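Local coordinates for protein endonuclease and methylase LlaGI (Lactococcus lactis, PDB 5FFJ) that recognises specific DNA sequences as a Type ISP restriction-modification enzyme, probably methylating adenine at N6 and restricting DNA with the help of a helicase-like ATPase, at residues H777-V782 with T816-S821; T849-N854 with S908-D913; P874-S879 with Y900-R905; E941-Y946 with V983-D988. One frame throughout, in Å; residues are numbered along the deposited sequence.

Contact 1 of 4, residues H777-V782 with T816-S821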
# COMPACT_ATOMS: atom_id res chain seq x y z
N HIS A 777 21.22 -10.88 -17.97
CA HIS A 777 21.25 -9.57 -17.35
C HIS A 777 19.93 -9.24 -16.67
O HIS A 777 18.86 -9.66 -17.12
CB HIS A 777 21.58 -8.49 -18.38
CG HIS A 777 22.64 -8.89 -19.36
ND1 HIS A 777 23.93 -8.42 -19.28
CD2 HIS A 777 22.60 -9.72 -20.43
CE1 HIS A 777 24.65 -8.94 -20.26
NE2 HIS A 777 23.86 -9.73 -20.97
N ALA A 778 20.01 -8.50 -15.57
CA ALA A 778 18.82 -8.03 -14.88
C ALA A 778 19.18 -6.89 -13.94
O ALA A 778 20.36 -6.63 -13.67
CB ALA A 778 18.17 -9.16 -14.12
N ASN A 779 18.16 -6.21 -13.43
CA ASN A 779 18.39 -5.03 -12.61
C ASN A 779 17.17 -4.67 -11.78
O ASN A 779 16.03 -4.93 -12.18
CB ASN A 779 18.81 -3.87 -13.51
CG ASN A 779 18.08 -3.86 -14.84
OD1 ASN A 779 17.06 -4.52 -14.98
ND2 ASN A 779 18.62 -3.13 -15.82
N GLU A 780 17.41 -4.08 -10.61
CA GLU A 780 16.35 -3.65 -9.71
C GLU A 780 16.63 -2.24 -9.22
O GLU A 780 17.77 -1.78 -9.23
CB GLU A 780 16.22 -4.61 -8.52
CG GLU A 780 14.80 -5.12 -8.30
CD GLU A 780 13.86 -4.06 -7.77
OE1 GLU A 780 12.69 -4.04 -8.22
OE2 GLU A 780 14.27 -3.26 -6.91
N ILE A 781 15.58 -1.56 -8.77
CA ILE A 781 15.69 -0.17 -8.34
C ILE A 781 15.73 -0.08 -6.81
O ILE A 781 16.09 0.95 -6.24
CB ILE A 781 14.52 0.68 -8.90
CG1 ILE A 781 14.66 2.15 -8.51
CG2 ILE A 781 13.18 0.12 -8.44
CD1 ILE A 781 13.77 3.08 -9.29
N VAL A 782 15.37 -1.18 -6.15
CA VAL A 782 15.36 -1.25 -4.69
C VAL A 782 16.57 -2.01 -4.16
O VAL A 782 16.98 -3.02 -4.73
CB VAL A 782 14.08 -1.92 -4.17
CG1 VAL A 782 14.02 -1.87 -2.65
CG2 VAL A 782 12.85 -1.26 -4.77
N THR A 816 19.56 -0.40 -10.88
CA THR A 816 19.24 0.78 -11.68
C THR A 816 17.75 0.98 -11.96
O THR A 816 16.93 0.09 -11.74
CB THR A 816 19.93 0.73 -13.05
OG1 THR A 816 19.72 -0.56 -13.65
CG2 THR A 816 21.42 1.01 -12.94
N ASP A 817 17.44 2.18 -12.45
CA ASP A 817 16.16 2.49 -13.05
C ASP A 817 16.33 2.43 -14.56
O ASP A 817 16.86 3.37 -15.16
CB ASP A 817 15.67 3.87 -12.61
CG ASP A 817 14.36 4.27 -13.27
OD1 ASP A 817 13.63 3.38 -13.75
OD2 ASP A 817 14.06 5.48 -13.29
N THR A 818 15.89 1.33 -15.17
CA THR A 818 16.15 1.09 -16.59
C THR A 818 15.60 2.21 -17.45
O THR A 818 16.08 2.44 -18.57
CB THR A 818 15.54 -0.24 -17.08
OG1 THR A 818 14.14 -0.08 -17.32
CG2 THR A 818 15.76 -1.35 -16.07
N PHE A 819 14.60 2.91 -16.94
CA PHE A 819 14.03 4.03 -17.65
C PHE A 819 15.01 5.21 -17.67
O PHE A 819 15.21 5.83 -18.71
CB PHE A 819 12.71 4.46 -17.01
CG PHE A 819 11.60 3.46 -17.17
CD1 PHE A 819 11.32 2.90 -18.40
CD2 PHE A 819 10.83 3.09 -16.08
CE1 PHE A 819 10.30 1.98 -18.55
CE2 PHE A 819 9.81 2.17 -16.22
CZ PHE A 819 9.54 1.61 -17.46
N GLU A 820 15.61 5.50 -16.52
CA GLU A 820 16.56 6.60 -16.41
C GLU A 820 17.88 6.26 -17.12
O GLU A 820 18.68 7.14 -17.41
CB GLU A 820 16.83 6.93 -14.94
CG GLU A 820 17.61 8.22 -14.70
CD GLU A 820 16.77 9.47 -14.95
OE1 GLU A 820 16.31 10.08 -13.97
OE2 GLU A 820 16.59 9.84 -16.13
N SER A 821 18.09 4.97 -17.40
CA SER A 821 19.31 4.54 -18.07
C SER A 821 19.46 5.20 -19.44
O SER A 821 20.50 5.79 -19.74
CB SER A 821 19.33 3.02 -18.22
OG SER A 821 19.35 2.38 -16.96

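Contact 2 of 4, residues T849-N854 with S908-D913. With nucleotides of chain B.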
# COMPACT_ATOMS: atom_id res chain seq x y z
N THR A 849 18.27 -9.91 -27.36
CA THR A 849 17.37 -10.63 -28.25
C THR A 849 16.04 -10.94 -27.57
O THR A 849 15.04 -11.20 -28.23
CB THR A 849 18.02 -11.96 -28.72
OG1 THR A 849 19.40 -11.74 -29.04
CG2 THR A 849 17.30 -12.51 -29.95
N ALA A 850 16.04 -10.90 -26.24
CA ALA A 850 14.83 -11.20 -25.47
C ALA A 850 14.74 -10.35 -24.21
O ALA A 850 15.67 -10.29 -23.42
CB ALA A 850 14.80 -12.67 -25.11
N ILE A 851 13.60 -9.68 -24.04
CA ILE A 851 13.30 -8.94 -22.82
C ILE A 851 12.14 -9.63 -22.12
O ILE A 851 11.12 -9.94 -22.73
CB ILE A 851 12.98 -7.46 -23.11
CG1 ILE A 851 14.14 -6.83 -23.90
CG2 ILE A 851 12.74 -6.70 -21.81
CD1 ILE A 851 14.00 -5.35 -24.18
N ILE A 852 12.31 -9.86 -20.82
CA ILE A 852 11.42 -10.73 -20.06
C ILE A 852 11.14 -10.16 -18.68
O ILE A 852 12.00 -9.50 -18.10
CB ILE A 852 12.05 -12.15 -19.94
CG1 ILE A 852 11.51 -13.07 -21.04
CG2 ILE A 852 11.81 -12.77 -18.55
CD1 ILE A 852 12.24 -14.40 -21.15
N GLY A 853 9.94 -10.39 -18.15
CA GLY A 853 9.65 -10.05 -16.77
C GLY A 853 8.25 -9.55 -16.47
O GLY A 853 7.32 -9.71 -17.26
N ASN A 854 8.13 -8.93 -15.30
CA ASN A 854 6.89 -8.34 -14.83
C ASN A 854 7.09 -6.84 -14.63
O ASN A 854 7.47 -6.41 -13.54
CB ASN A 854 6.43 -9.01 -13.53
CG ASN A 854 5.05 -8.57 -13.09
OD1 ASN A 854 4.52 -7.56 -13.57
ND2 ASN A 854 4.46 -9.32 -12.17
N SER A 908 10.63 -2.05 -26.33
CA SER A 908 10.49 -2.03 -27.78
C SER A 908 11.68 -1.32 -28.42
O SER A 908 12.16 -1.71 -29.48
CB SER A 908 9.19 -1.34 -28.19
OG SER A 908 8.08 -2.22 -28.06
N ASN A 909 12.16 -0.27 -27.76
CA ASN A 909 13.34 0.46 -28.21
C ASN A 909 14.61 -0.35 -27.96
O ASN A 909 15.42 -0.54 -28.87
CB ASN A 909 13.46 1.81 -27.50
CG ASN A 909 12.24 2.68 -27.72
OD1 ASN A 909 11.59 2.62 -28.76
ND2 ASN A 909 11.93 3.51 -26.72
N ARG A 910 14.77 -0.82 -26.73
CA ARG A 910 15.99 -1.51 -26.33
C ARG A 910 16.14 -2.85 -27.05
O ARG A 910 17.24 -3.41 -27.12
CB ARG A 910 16.00 -1.71 -24.81
CG ARG A 910 17.25 -2.39 -24.25
CD ARG A 910 18.52 -1.62 -24.57
NE ARG A 910 19.70 -2.49 -24.53
CZ ARG A 910 20.59 -2.54 -23.55
NH1 ARG A 910 20.48 -1.75 -22.48
NH2 ARG A 910 21.62 -3.37 -23.63
N LEU A 911 15.04 -3.36 -27.59
CA LEU A 911 15.05 -4.60 -28.36
C LEU A 911 15.76 -4.37 -29.70
O LEU A 911 15.89 -3.22 -30.14
CB LEU A 911 13.62 -5.09 -28.57
CG LEU A 911 13.42 -6.43 -29.30
CD1 LEU A 911 14.10 -7.58 -28.55
CD2 LEU A 911 11.94 -6.71 -29.51
N ASN A 912 16.23 -5.44 -30.34
CA ASN A 912 16.76 -5.34 -31.70
C ASN A 912 15.81 -5.96 -32.73
O ASN A 912 14.90 -6.70 -32.37
CB ASN A 912 18.14 -6.02 -31.79
CG ASN A 912 18.16 -7.38 -31.13
OD1 ASN A 912 18.99 -7.64 -30.25
ND2 ASN A 912 17.24 -8.26 -31.53
N ASP A 913 16.05 -5.67 -34.01
CA ASP A 913 15.13 -6.02 -35.09
C ASP A 913 14.83 -7.53 -35.16
O ASP A 913 13.83 -7.94 -35.74
CB ASP A 913 15.69 -5.53 -36.42
CG ASP A 913 15.69 -4.02 -36.54
OD1 ASP A 913 14.97 -3.35 -35.76
OD2 ASP A 913 16.41 -3.49 -37.41
P DA B 11 -2.69 1.67 -10.65
OP1 DA B 11 -2.10 2.34 -9.46
OP2 DA B 11 -1.98 1.72 -11.95
O5' DA B 11 -2.96 0.14 -10.27
C5' DA B 11 -1.92 -0.82 -10.39
C4' DA B 11 -2.17 -2.00 -9.46
O4' DA B 11 -1.28 -3.09 -9.80
C3' DA B 11 -1.91 -1.72 -7.99
O3' DA B 11 -2.68 -2.59 -7.15
C2' DA B 11 -0.42 -2.01 -7.90
C1' DA B 11 -0.32 -3.26 -8.76
N9 DA B 11 0.99 -3.50 -9.38
C8 DA B 11 1.98 -2.59 -9.63
N7 DA B 11 3.03 -3.10 -10.21
C5 DA B 11 2.70 -4.44 -10.38
C6 DA B 11 3.40 -5.53 -10.94
N6 DA B 11 4.62 -5.43 -11.46
N1 DA B 11 2.78 -6.73 -10.94
C2 DA B 11 1.56 -6.82 -10.41
N3 DA B 11 0.81 -5.87 -9.86
C4 DA B 11 1.45 -4.70 -9.87

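Contact 3 of 4, residues P874-S879 with Y900-R905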
# COMPACT_ATOMS: atom_id res chain seq x y z
N PRO A 874 11.85 12.42 -19.53
CA PRO A 874 11.55 13.24 -20.71
C PRO A 874 11.84 12.58 -22.05
O PRO A 874 11.05 12.74 -22.99
CB PRO A 874 12.45 14.47 -20.52
CG PRO A 874 12.69 14.53 -19.05
CD PRO A 874 12.75 13.11 -18.60
N ARG A 875 12.94 11.84 -22.15
CA ARG A 875 13.34 11.24 -23.42
C ARG A 875 12.46 10.05 -23.77
O ARG A 875 12.31 9.71 -24.94
CB ARG A 875 14.82 10.83 -23.37
CG ARG A 875 15.61 11.21 -24.62
CD ARG A 875 16.90 11.98 -24.31
NE ARG A 875 18.06 11.10 -24.26
CZ ARG A 875 19.31 11.48 -24.53
NH1 ARG A 875 19.57 12.73 -24.89
NH2 ARG A 875 20.30 10.60 -24.45
N LEU A 876 11.89 9.41 -22.75
CA LEU A 876 11.01 8.26 -22.96
C LEU A 876 9.57 8.71 -23.22
O LEU A 876 8.86 8.09 -24.01
CB LEU A 876 11.06 7.32 -21.76
CG LEU A 876 10.15 6.08 -21.84
CD1 LEU A 876 10.52 5.20 -23.02
CD2 LEU A 876 10.22 5.29 -20.54
N PHE A 877 9.15 9.78 -22.54
CA PHE A 877 7.84 10.37 -22.79
C PHE A 877 7.72 10.78 -24.25
O PHE A 877 6.68 10.58 -24.88
CB PHE A 877 7.61 11.59 -21.89
CG PHE A 877 7.26 11.25 -20.46
CD1 PHE A 877 7.26 9.94 -20.01
CD2 PHE A 877 6.94 12.26 -19.57
CE1 PHE A 877 6.94 9.65 -18.69
CE2 PHE A 877 6.62 11.97 -18.26
CZ PHE A 877 6.62 10.67 -17.82
N LYS A 878 8.79 11.38 -24.78
CA LYS A 878 8.79 11.84 -26.16
C LYS A 878 8.65 10.66 -27.11
O LYS A 878 8.02 10.78 -28.16
CB LYS A 878 10.08 12.61 -26.46
CG LYS A 878 10.12 13.26 -27.83
CD LYS A 878 9.08 14.37 -27.97
CE LYS A 878 9.06 14.96 -29.37
NZ LYS A 878 10.42 15.35 -29.83
N SER A 879 9.23 9.53 -26.73
CA SER A 879 9.09 8.31 -27.52
C SER A 879 7.64 7.85 -27.51
O SER A 879 7.07 7.54 -28.56
CB SER A 879 10.00 7.21 -26.98
OG SER A 879 10.09 6.13 -27.90
N TYR A 900 3.61 0.47 -17.18
CA TYR A 900 3.63 -0.76 -17.95
C TYR A 900 3.67 -0.46 -19.44
O TYR A 900 4.17 -1.25 -20.23
CB TYR A 900 2.43 -1.64 -17.60
CG TYR A 900 1.20 -1.45 -18.46
CD1 TYR A 900 1.04 -2.17 -19.64
CD2 TYR A 900 0.19 -0.57 -18.09
CE1 TYR A 900 -0.08 -2.01 -20.43
CE2 TYR A 900 -0.93 -0.40 -18.88
CZ TYR A 900 -1.06 -1.13 -20.05
OH TYR A 900 -2.17 -0.97 -20.84
N VAL A 901 3.14 0.70 -19.83
CA VAL A 901 3.19 1.14 -21.22
C VAL A 901 4.55 1.74 -21.53
O VAL A 901 5.05 1.63 -22.65
CB VAL A 901 2.09 2.16 -21.54
CG1 VAL A 901 2.04 2.45 -23.03
CG2 VAL A 901 0.73 1.66 -21.06
N LEU A 902 5.15 2.37 -20.52
CA LEU A 902 6.53 2.84 -20.63
C LEU A 902 7.47 1.66 -20.80
O LEU A 902 8.40 1.70 -21.60
CB LEU A 902 6.93 3.65 -19.39
CG LEU A 902 6.13 4.92 -19.09
CD1 LEU A 902 6.65 5.58 -17.82
CD2 LEU A 902 6.18 5.89 -20.25
N SER A 903 7.21 0.59 -20.04
CA SER A 903 8.04 -0.60 -20.09
C SER A 903 8.03 -1.24 -21.47
O SER A 903 9.07 -1.67 -21.97
CB SER A 903 7.56 -1.62 -19.04
OG SER A 903 7.70 -1.10 -17.73
N ILE A 904 6.85 -1.31 -22.09
CA ILE A 904 6.74 -1.85 -23.44
C ILE A 904 7.49 -0.95 -24.42
O ILE A 904 8.16 -1.44 -25.32
CB ILE A 904 5.27 -2.00 -23.87
CG1 ILE A 904 4.55 -3.02 -22.99
CG2 ILE A 904 5.18 -2.43 -25.34
CD1 ILE A 904 3.05 -3.07 -23.19
N ARG A 905 7.36 0.36 -24.23
CA ARG A 905 8.05 1.32 -25.07
C ARG A 905 9.56 1.17 -24.94
O ARG A 905 10.25 0.94 -25.93
CB ARG A 905 7.63 2.75 -24.70
CG ARG A 905 8.30 3.86 -25.52
CD ARG A 905 7.79 3.89 -26.95
NE ARG A 905 8.43 2.88 -27.79
CZ ARG A 905 7.97 2.50 -28.98
NH1 ARG A 905 6.86 3.02 -29.47
NH2 ARG A 905 8.63 1.58 -29.68

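Contact 4 of 4, residues E941-Y946 with V983-D988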
# COMPACT_ATOMS: atom_id res chain seq x y z
N GLU A 941 5.08 -2.25 -35.42
CA GLU A 941 6.40 -2.46 -34.83
C GLU A 941 6.75 -3.94 -34.66
O GLU A 941 7.92 -4.28 -34.44
CB GLU A 941 6.50 -1.75 -33.48
CG GLU A 941 6.40 -0.24 -33.56
CD GLU A 941 6.79 0.44 -32.27
OE1 GLU A 941 7.42 -0.22 -31.41
OE2 GLU A 941 6.48 1.64 -32.11
N PHE A 942 5.75 -4.81 -34.74
CA PHE A 942 5.95 -6.24 -34.55
C PHE A 942 5.26 -7.06 -35.63
O PHE A 942 4.32 -6.59 -36.28
CB PHE A 942 5.45 -6.67 -33.17
CG PHE A 942 6.20 -6.04 -32.03
CD1 PHE A 942 5.82 -4.81 -31.53
CD2 PHE A 942 7.29 -6.69 -31.46
CE1 PHE A 942 6.51 -4.23 -30.48
CE2 PHE A 942 7.98 -6.12 -30.42
CZ PHE A 942 7.59 -4.89 -29.92
N ASN A 943 5.73 -8.29 -35.81
CA ASN A 943 5.22 -9.18 -36.84
C ASN A 943 4.18 -10.13 -36.29
O ASN A 943 3.06 -10.22 -36.80
CB ASN A 943 6.38 -9.96 -37.46
CG ASN A 943 7.52 -9.07 -37.88
OD1 ASN A 943 8.60 -9.12 -37.30
ND2 ASN A 943 7.29 -8.24 -38.89
N HIS A 944 4.56 -10.85 -35.24
CA HIS A 944 3.65 -11.76 -34.55
C HIS A 944 3.48 -11.33 -33.10
O HIS A 944 4.46 -11.08 -32.40
CB HIS A 944 4.17 -13.20 -34.62
CG HIS A 944 4.43 -13.68 -36.02
ND1 HIS A 944 3.49 -14.35 -36.77
CD2 HIS A 944 5.54 -13.59 -36.80
CE1 HIS A 944 4.00 -14.65 -37.95
NE2 HIS A 944 5.24 -14.20 -37.99
N LEU A 945 2.23 -11.23 -32.67
CA LEU A 945 1.91 -10.85 -31.30
C LEU A 945 0.83 -11.76 -30.73
O LEU A 945 -0.31 -11.73 -31.19
CB LEU A 945 1.46 -9.39 -31.24
CG LEU A 945 2.54 -8.36 -31.56
N TYR A 946 1.20 -12.57 -29.75
CA TYR A 946 0.22 -13.40 -29.05
C TYR A 946 -0.23 -12.69 -27.77
O TYR A 946 0.58 -12.43 -26.88
CB TYR A 946 0.79 -14.78 -28.72
CG TYR A 946 1.44 -15.50 -29.88
CD1 TYR A 946 2.75 -15.20 -30.26
CD2 TYR A 946 0.76 -16.47 -30.59
CE1 TYR A 946 3.35 -15.86 -31.32
CE2 TYR A 946 1.35 -17.14 -31.65
CZ TYR A 946 2.64 -16.83 -32.01
OH TYR A 946 3.23 -17.48 -33.07
N VAL A 983 6.79 -10.68 -30.85
CA VAL A 983 7.86 -11.21 -31.68
C VAL A 983 8.30 -10.19 -32.73
O VAL A 983 7.48 -9.68 -33.49
CB VAL A 983 7.42 -12.51 -32.39
CG1 VAL A 983 8.46 -12.97 -33.40
CG2 VAL A 983 7.15 -13.60 -31.36
N LYS A 984 9.60 -9.93 -32.77
CA LYS A 984 10.17 -8.97 -33.71
C LYS A 984 11.21 -9.63 -34.61
O LYS A 984 12.27 -10.06 -34.15
CB LYS A 984 10.80 -7.79 -32.97
CG LYS A 984 10.98 -6.54 -33.82
CD LYS A 984 11.73 -5.45 -33.06
CE LYS A 984 10.88 -4.20 -32.89
NZ LYS A 984 11.50 -3.24 -31.94
N ASP A 985 10.89 -9.71 -35.90
CA ASP A 985 11.81 -10.21 -36.91
C ASP A 985 11.76 -9.29 -38.12
O ASP A 985 11.08 -8.27 -38.10
CB ASP A 985 11.46 -11.65 -37.29
CG ASP A 985 10.00 -11.80 -37.70
OD1 ASP A 985 9.16 -12.07 -36.81
OD2 ASP A 985 9.70 -11.66 -38.90
N ASP A 986 12.48 -9.65 -39.18
CA ASP A 986 12.34 -8.96 -40.46
C ASP A 986 11.33 -9.72 -41.30
O ASP A 986 11.51 -10.90 -41.61
CB ASP A 986 13.69 -8.83 -41.18
CG ASP A 986 14.24 -10.17 -41.65
OD1 ASP A 986 14.92 -10.85 -40.85
OD2 ASP A 986 13.99 -10.53 -42.81
N SER A 987 10.23 -9.06 -41.63
CA SER A 987 9.15 -9.70 -42.37
C SER A 987 8.15 -8.67 -42.87
O SER A 987 8.07 -7.56 -42.35
CB SER A 987 8.43 -10.74 -41.51
OG SER A 987 9.28 -11.82 -41.16
N ASP A 988 7.38 -9.06 -43.88
CA ASP A 988 6.26 -8.26 -44.36
C ASP A 988 4.97 -8.79 -43.76
O ASP A 988 3.87 -8.38 -44.14
CB ASP A 988 6.20 -8.28 -45.89
CG ASP A 988 5.72 -6.97 -46.48
OD1 ASP A 988 4.77 -6.37 -45.92
OD2 ASP A 988 6.30 -6.53 -47.50

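Contact 1 of 4, residues H777-V782 with T816-S821
Asn779 carries the buried part of this contact. Its CB points at 816-821 and sits 3.4 Å from Thr816 OG1. A chi1 of 37° puts CG in the crowded position between the backbone N and the carbonyl carbon, and CG then lies 3.6 Å from Thr818 CG2. Beyond CG that same methyl also lies against the flat amide; the side chain crosses Thr816 obliquely and Thr818 at about a right angle. Thr818 CG2 is turned this way because it stands anti to its own carbonyl carbon, and Trp906 of helix 899-910 packs against the same residue. The backbone link is modest: Thr816 N donates to Glu780 O over 2.8 Å, but the N-H...O angle of 121° makes the bond weak. Strand 776-780 is the second strand of a Rossmann-like methyltransferase sheet, next to the edge strand 813-815, so the contact ties together the chain where it leaves these two neighbouring parallel strands. In class I methyltransferases the carboxy ends of such strands border the cofactor pocket, which probably holds here too. Ile781, more exposed, has CG1 anti to its backbone N and lays CD1 alongside Asp817, 3.9 Å from its CB. Each segment also has side-chain to backbone bonds of its own, mostly weak. Glu780 OE2 accepts from Val782 N, which approaches 26° out of the carboxylate plane, and more weakly from Ile781 N. Asp817 N-caps the short helix 818-821, OD1 accepting a weak bond from Phe819 N at 3.4 Å.

Contact 2 of 4, residues T849-N854 with S908-D913
Strand 850-853 leads straight into Asn854, the first residue of an Asn-Pro-Pro-Tyr sequence that matches the catalytic motif of N6-adenine methyltransferases, while the start of the strand packs against the C-terminal end of helix 899-910. At the motif, Asn854 CG is anti to the backbone N (chi1 -172°) and lies 3.6 Å from N6 of DA11 of chain B and 3.6 Å from its N1. The amide thus lies beside N6 and N1 of the base, consistent with a target adenine held for methyl transfer. Just before it, Gly853 adopts backbone angles at which a CB would collide with the carbonyl O of Ile852. The helix and strand belong to a beta-alpha-beta unit: 850-853, helix 899-910 and strand 915-922, the last pairing in parallel with the first. The helix end meets the strand mainly through carbon atoms. Ile851 has CG1 anti to its carbonyl carbon and is extended at chi2, so CD1 comes within 4.2 Å of Arg910 CB and 4.4 Å of Leu911 CB. Leu911 reaches the start of the strand: with CG anti to the backbone N, its CD1 lies 3.8 Å from Thr849 O. Arg910 touches with its aliphatic base while its guanidinium leads away to a weak hydrogen bond with Gln843 O. The Asn912 amide, its CG in the crowded chi1 position, lies beside the backbone of Thr849.

Contact 3 of 4, residues P874-S879 with Y900-R905
Helices 874-879 and 900-905 cross almost perpendicularly, at 85° with their axes 10.2 Å apart, so they meet at a patch rather than along a groove. The close part is Leu876, whose CB points at the other helix and whose CG is anti to the backbone N. Its two methyls divide the work: CD1 lies 3.6 Å from Arg905 CG, and CD2 is 3.9 Å from Leu902 CB. Arg905 contributes its aliphatic chain. Its bend at chi2 (71°) brings CD to 3.3 Å from Ser879 OG, and the bend at chi3 (-80°) then carries NE and the guanidinium toward Glu941, with which NH2 forms a salt bridge; Asn909 OD1 is a second, weakly bonded partner. An alanine in place of Arg905 would remove CG and the rest of the chain, hence the closest contact on Leu876 CD1 and the guanidinium that pairs with Glu941, and would probably loosen the crossing and its tie to Glu941. The packing slackens at Phe877. Its CB points away, yet the ring swings back until CE1 is 4.1 Å from Leu902 CD2, in an oblique approach. Phe877 is partly exposed, and Pro874 and Arg875 on the same helix are exposed. In the surrounding methyltransferase fold, Phe819 of the short helix 818-821 touches both Leu876 and Leu902, Tyr897 meets the Phe877 ring edge-to-face, and Tyr900 of helix 899-910 rests on strand 915-922.

Contact 4 of 4, residues E941-Y946 with V983-D988
One face of the Phe942 ring is covered near its rim by Lys984 CE, 4.2 Å above the ring plane, while Val983 O lies at the ring's edge, 3.6 Å from CD2. The His944 ring turns its edge to Asp985, with CD2 3.9 Å from OD1, and meets the His724 ring edge-to-face. Tyr946 likewise offers an edge to Val983 CG2, while its ring stacks on His993. These groups flank the antiparallel strands 977-984 and 944-951, sixth and seventh across the methyltransferase sheet, where the reversed strand 977-984 lies between 915-922 and 944-951. Val983 pairs with His944: Val983 N donates to His944 O over 2.8 Å, and Asn943 N donates to Val983 O at 160°, both nearly along the C=O axes. Two residues, Asn943 and His944, are thus set against Val983, and Asn943 has a helical psi of -54° between extended neighbours, so this is probably a beta bulge. The buried Asn943 side chain points at the turn after strand 977-984. Its CG is 3.5 Å from Asp985 OD2, with amide and carboxylate planes 34° apart, and Ser987 borders the amide tip. An alanine here would take away the amide lying among Asp985 and Ser987, and would probably loosen the path of residues 985-987 against the strand. Glu941, whose carboxylate partner is Arg905, meets Lys984 CE through its backbone O at 3.3 Å.

Contacts 1, 2 and 4 all reach one mixed methyltransferase sheet, with contact 1 at its 813-815 edge and contact 4 beyond strand 915-922, centres about 26 Å apart. Contact 2 lies between, about 14 Å from contact 1 and 13 Å from contact 4 by centres, and alone places a residue against the adenine DA11 of chain B. Contact 3 is nested in the loop that contact 2 closes, shares helix 899-910 with it and comes within about 5 Å of the bound DNA (nearest atoms). Phe819 of contact 1 packs on contact 3, with CD1 3.4 Å from Leu876 CD2. Arg905 NH2, 2.8 Å from Glu941 OE1, joins contacts 3 and 4; Lys984 NZ approaches Ser908 O of contact 2.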